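Local coordinates for protein acetyl-CoA acetyltransferase A (Ascaris suum, PDB 6BJA) that probably catalyses thiolase chemistry, the reversible transfer of an acetyl group between coenzyme A thioesters in lipid metabolism, at residues S122-R134 against G141-L153. Residues are numbered along the deposited sequence; the frame is centred on the assembly and turned at random.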
loop_
_atom_site.group_PDB
_atom_site.type_symbol
_atom_site.label_atom_id
_atom_site.label_comp_id
_atom_site.label_asym_id
_atom_site.label_seq_id
_atom_site.Cartn_x
_atom_site.Cartn_y
_atom_site.Cartn_z
ATOM N N SER A 122 -21.326 -15.950 -7.492
ATOM C CA SER A 122 -20.850 -14.755 -8.163
ATOM C C SER A 122 -19.408 -14.504 -7.804
ATOM O O SER A 122 -19.022 -14.605 -6.639
ATOM C CB SER A 122 -21.664 -13.526 -7.777
ATOM O OG SER A 122 -21.300 -12.427 -8.611
ATOM N N GLU A 123 -18.608 -14.158 -8.800
ATOM C CA GLU A 123 -17.217 -13.865 -8.548
ATOM C C GLU A 123 -16.738 -12.795 -9.493
ATOM O O GLU A 123 -16.951 -12.886 -10.708
ATOM C CB GLU A 123 -16.354 -15.123 -8.697
ATOM C CG GLU A 123 -14.996 -14.995 -8.023
ATOM C CD GLU A 123 -15.071 -15.218 -6.511
ATOM O OE1 GLU A 123 -15.578 -16.292 -6.109
ATOM O OE2 GLU A 123 -14.600 -14.350 -5.736
ATOM N N SER A 124 -16.115 -11.764 -8.929
ATOM C CA SER A 124 -15.447 -10.745 -9.720
ATOM C C SER A 124 -13.970 -10.804 -9.393
ATOM O O SER A 124 -13.486 -10.115 -8.486
ATOM C CB SER A 124 -15.986 -9.359 -9.425
ATOM O OG SER A 124 -15.333 -8.382 -10.219
ATOM N N MET A 125 -13.246 -11.623 -10.133
ATOM C CA MET A 125 -11.838 -11.759 -9.857
ATOM C C MET A 125 -11.089 -10.495 -10.282
ATOM O O MET A 125 -10.041 -10.163 -9.721
ATOM C CB MET A 125 -11.309 -13.022 -10.522
ATOM C CG MET A 125 -12.032 -14.256 -10.008
ATOM S SD MET A 125 -11.536 -15.861 -10.681
ATOM C CE MET A 125 -9.993 -16.208 -9.790
ATOM N N SER A 126 -11.675 -9.742 -11.214
ATOM C CA SER A 126 -11.131 -8.451 -11.609
ATOM C C SER A 126 -10.985 -7.474 -10.458
ATOM O O SER A 126 -10.156 -6.576 -10.513
ATOM C CB SER A 126 -12.023 -7.807 -12.661
ATOM O OG SER A 126 -11.983 -8.536 -13.881
ATOM N N ASN A 127 -11.844 -7.602 -9.452
ATOM C CA ASN A 127 -11.860 -6.647 -8.354
ATOM C C ASN A 127 -11.283 -7.179 -7.046
ATOM O O ASN A 127 -11.374 -6.515 -6.006
ATOM C CB ASN A 127 -13.285 -6.170 -8.145
ATOM C CG ASN A 127 -13.689 -5.197 -9.208
ATOM O OD1 ASN A 127 -13.152 -4.095 -9.268
ATOM N ND2 ASN A 127 -14.607 -5.601 -10.075
ATOM N N ALA A 128 -10.656 -8.347 -7.085
ATOM C CA ALA A 128 -9.946 -8.859 -5.916
ATOM C C ALA A 128 -8.760 -7.945 -5.614
ATOM O O ALA A 128 -7.964 -7.637 -6.509
ATOM C CB ALA A 128 -9.486 -10.266 -6.180
ATOM N N PRO A 129 -8.616 -7.501 -4.358
ATOM C CA PRO A 129 -7.585 -6.509 -4.060
ATOM C C PRO A 129 -6.250 -7.099 -3.656
ATOM O O PRO A 129 -6.071 -8.311 -3.695
ATOM C CB PRO A 129 -8.192 -5.750 -2.889
ATOM C CG PRO A 129 -8.885 -6.855 -2.107
ATOM C CD PRO A 129 -9.494 -7.737 -3.200
ATOM N N PHE A 130 -5.340 -6.211 -3.259
ATOM C CA PHE A 130 -4.105 -6.593 -2.611
ATOM C C PHE A 130 -4.220 -6.251 -1.141
ATOM O O PHE A 130 -4.981 -5.358 -0.781
ATOM C CB PHE A 130 -2.899 -5.885 -3.226
ATOM C CG PHE A 130 -2.727 -6.162 -4.689
ATOM C CD1 PHE A 130 -2.013 -7.260 -5.114
ATOM C CD2 PHE A 130 -3.284 -5.327 -5.619
ATOM C CE1 PHE A 130 -1.869 -7.517 -6.458
ATOM C CE2 PHE A 130 -3.139 -5.586 -6.963
ATOM C CZ PHE A 130 -2.425 -6.680 -7.368
ATOM N N TYR A 131 -3.461 -6.959 -0.311
ATOM C CA TYR A 131 -3.514 -6.789 1.132
ATOM C C TYR A 131 -2.241 -6.166 1.688
ATOM O O TYR A 131 -1.138 -6.613 1.389
ATOM C CB TYR A 131 -3.719 -8.149 1.819
ATOM C CG TYR A 131 -4.897 -8.977 1.338
ATOM C CD1 TYR A 131 -6.118 -8.384 1.057
ATOM C CD2 TYR A 131 -4.798 -10.363 1.219
ATOM C CE1 TYR A 131 -7.196 -9.134 0.663
ATOM C CE2 TYR A 131 -5.866 -11.124 0.824
ATOM C CZ TYR A 131 -7.072 -10.499 0.545
ATOM O OH TYR A 131 -8.162 -11.240 0.159
ATOM N N VAL A 132 -2.429 -5.143 2.512
ATOM C CA VAL A 132 -1.403 -4.614 3.420
ATOM C C VAL A 132 -1.681 -5.152 4.814
ATOM O O VAL A 132 -2.793 -5.012 5.306
ATOM C CB VAL A 132 -1.431 -3.082 3.455
ATOM C CG1 VAL A 132 -0.390 -2.527 4.407
ATOM C CG2 VAL A 132 -1.216 -2.508 2.066
ATOM N N PRO A 133 -0.684 -5.765 5.464
ATOM C CA PRO A 133 -0.983 -6.333 6.787
ATOM C C PRO A 133 -1.257 -5.282 7.855
ATOM O O PRO A 133 -0.809 -4.137 7.750
ATOM C CB PRO A 133 0.289 -7.134 7.117
ATOM C CG PRO A 133 1.345 -6.492 6.338
ATOM C CD PRO A 133 0.696 -6.067 5.045
ATOM N N ARG A 134 -2.047 -5.665 8.861
ATOM C CA ARG A 134 -2.334 -4.828 10.006
ATOM C C ARG A 134 -1.067 -4.696 10.829
ATOM O O ARG A 134 -0.219 -5.576 10.804
ATOM C CB ARG A 134 -3.465 -5.444 10.835
ATOM C CG ARG A 134 -3.904 -4.654 12.087
ATOM C CD ARG A 134 -4.812 -3.464 11.789
ATOM N NE ARG A 134 -5.884 -3.833 10.891
ATOM C CZ ARG A 134 -6.946 -3.094 10.609
ATOM N NH1 ARG A 134 -7.164 -1.903 11.188
ATOM N NH2 ARG A 134 -7.822 -3.581 9.769
ATOM N N GLY A 141 10.198 -2.950 4.692
ATOM C CA GLY A 141 8.930 -3.114 4.009
ATOM C C GLY A 141 8.320 -4.492 4.155
ATOM O O GLY A 141 8.698 -5.290 5.017
ATOM N N VAL A 142 7.335 -4.750 3.307
ATOM C CA VAL A 142 6.551 -5.964 3.362
ATOM C C VAL A 142 5.986 -6.236 1.976
ATOM O O VAL A 142 5.855 -5.329 1.163
ATOM C CB VAL A 142 5.404 -5.849 4.381
ATOM C CG1 VAL A 142 4.370 -4.819 3.923
ATOM C CG2 VAL A 142 4.757 -7.193 4.619
ATOM N N GLN A 143 5.665 -7.493 1.700
ATOM C CA GLN A 143 5.044 -7.852 0.435
ATOM C C GLN A 143 3.569 -7.487 0.458
ATOM O O GLN A 143 2.881 -7.728 1.457
ATOM C CB GLN A 143 5.204 -9.350 0.174
ATOM C CG GLN A 143 4.989 -9.751 -1.267
ATOM C CD GLN A 143 6.222 -9.515 -2.125
ATOM O OE1 GLN A 143 7.347 -9.751 -1.685
ATOM N NE2 GLN A 143 6.017 -9.057 -3.348
ATOM N N LEU A 144 3.090 -6.856 -0.615
ATOM C CA LEU A 144 1.661 -6.700 -0.844
ATOM C C LEU A 144 1.144 -8.023 -1.365
ATOM O O LEU A 144 1.607 -8.506 -2.388
ATOM C CB LEU A 144 1.380 -5.593 -1.858
ATOM C CG LEU A 144 0.573 -4.377 -1.461
ATOM C CD1 LEU A 144 1.119 -3.803 -0.191
ATOM C CD2 LEU A 144 0.665 -3.371 -2.590
ATOM N N VAL A 145 0.200 -8.609 -0.649
ATOM C CA VAL A 145 -0.289 -9.947 -0.942
ATOM C C VAL A 145 -1.441 -9.841 -1.930
ATOM O O VAL A 145 -2.324 -9.013 -1.763
ATOM C CB VAL A 145 -0.758 -10.637 0.335
ATOM C CG1 VAL A 145 -1.387 -11.994 0.033
ATOM C CG2 VAL A 145 0.403 -10.775 1.306
ATOM N N ASP A 146 -1.414 -10.695 -2.952
ATOM C CA ASP A 146 -2.472 -10.745 -3.959
ATOM C C ASP A 146 -3.600 -11.665 -3.508
ATOM O O ASP A 146 -3.389 -12.856 -3.314
ATOM C CB ASP A 146 -1.876 -11.225 -5.278
ATOM C CG ASP A 146 -2.809 -11.039 -6.455
ATOM O OD1 ASP A 146 -4.036 -11.044 -6.251
ATOM O OD2 ASP A 146 -2.307 -10.849 -7.589
ATOM N N ALA A 147 -4.793 -11.112 -3.322
ATOM C CA ALA A 147 -5.942 -11.899 -2.902
ATOM C C ALA A 147 -6.161 -13.104 -3.814
ATOM O O ALA A 147 -6.548 -14.166 -3.350
ATOM C CB ALA A 147 -7.206 -11.037 -2.875
ATOM N N LEU A 148 -5.934 -12.927 -5.109
ATOM C CA LEU A 148 -6.163 -14.017 -6.059
ATOM C C LEU A 148 -5.291 -15.212 -5.760
ATOM O O LEU A 148 -5.734 -16.354 -5.835
ATOM C CB LEU A 148 -5.906 -13.550 -7.489
ATOM C CG LEU A 148 -6.779 -12.459 -8.069
ATOM C CD1 LEU A 148 -6.165 -12.015 -9.380
ATOM C CD2 LEU A 148 -8.175 -12.979 -8.289
ATOM N N GLN A 149 -4.041 -14.930 -5.409
ATOM C CA GLN A 149 -3.090 -15.958 -5.054
ATOM C C GLN A 149 -3.398 -16.553 -3.690
ATOM O O GLN A 149 -3.647 -17.742 -3.543
ATOM C CB GLN A 149 -1.702 -15.346 -5.057
ATOM C CG GLN A 149 -0.560 -16.287 -5.225
ATOM C CD GLN A 149 0.690 -15.527 -5.625
ATOM O OE1 GLN A 149 1.144 -14.635 -4.899
ATOM N NE2 GLN A 149 1.225 -15.838 -6.805
ATOM N N ARG A 150 -3.380 -15.701 -2.678
ATOM C CA ARG A 150 -3.462 -16.170 -1.314
ATOM C C ARG A 150 -4.804 -16.816 -0.971
ATOM O O ARG A 150 -4.840 -17.858 -0.313
ATOM C CB ARG A 150 -3.176 -15.017 -0.367
ATOM C CG ARG A 150 -3.415 -15.323 1.097
ATOM C CD ARG A 150 -2.523 -16.422 1.611
ATOM N NE ARG A 150 -2.733 -16.570 3.047
ATOM C CZ ARG A 150 -2.562 -17.694 3.742
ATOM N NH1 ARG A 150 -2.187 -18.823 3.153
ATOM N NH2 ARG A 150 -2.780 -17.686 5.047
ATOM N N ASP A 151 -5.908 -16.210 -1.402
ATOM C CA ASP A 151 -7.231 -16.692 -1.017
ATOM C C ASP A 151 -7.945 -17.475 -2.129
ATOM O O ASP A 151 -9.003 -18.056 -1.893
ATOM C CB ASP A 151 -8.098 -15.501 -0.577
ATOM C CG ASP A 151 -7.599 -14.830 0.713
ATOM O OD1 ASP A 151 -6.848 -15.464 1.481
ATOM O OD2 ASP A 151 -7.990 -13.663 0.965
ATOM N N GLY A 152 -7.380 -17.488 -3.339
ATOM C CA GLY A 152 -8.030 -18.134 -4.465
ATOM C C GLY A 152 -7.300 -19.330 -5.060
ATOM O O GLY A 152 -7.862 -20.427 -5.116
ATOM N N LEU A 153 -6.054 -19.132 -5.489
ATOM C CA LEU A 153 -5.395 -20.087 -6.393
ATOM C C LEU A 153 -4.326 -20.956 -5.754
ATOM O O LEU A 153 -3.927 -21.960 -6.338
ATOM C CB LEU A 153 -4.782 -19.339 -7.575
ATOM C CG LEU A 153 -5.778 -18.487 -8.368
ATOM C CD1 LEU A 153 -5.101 -17.726 -9.485
ATOM C CD2 LEU A 153 -6.867 -19.348 -8.930
#
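Met-125 and Ala-128 both pack on CD2 of Leu-148, which lies 3.8 Å from Met-125 CB and 3.7 Å from Ala-128 CB. The flexible thioether bends at chi3 (78°), bringing Met-125 CE near the same methyl, close to bound coenzyme A and the predicted catalytic His-355. Ala-128 is small enough for the helix 147-153 to come in closely. Pro-129 packs its ring CD on the small methyl of Ala-147, and its carbonyl O accepts from Ala-147 N at 3.1 Å, tethering the first turn of that helix. Strands 130-132 and 145-146 then form an antiparallel hairpin-like ladder within the tetramerisation loop of the thiolase fold; a strand of the second subunit continues the sheet beyond 130-132. The broad apolar ring of Phe-130 covers Asp-146, planes 57° apart, and packs on Ile-137 of the third subunit, whose Gly-140 N binds Asp-146 OD2. That aspartate N-caps the helix, OD1 taking Leu-148 N from above the carboxylate plane and forming a salt bridge with Arg-134 NH2 of the second subunit. Tyr-131 exchanges two backbone bonds with Val-145; chi1 (-53°) directs its ring toward the helix, past Ala-147 CB (3.5 Å from CZ), and the phenol is long enough for OH to give a 2.6 Å bond to Asp-151 OD2 on its anti side, tilted somewhat out of the carboxylate plane; Gly-67 N of the second subunit binds that oxygen too. Branched Val-132 presses CG2 tightly on Leu-144 CD1 (3.5 Å), and the compact ring of Pro-133 sets CG against Val-142 CG2.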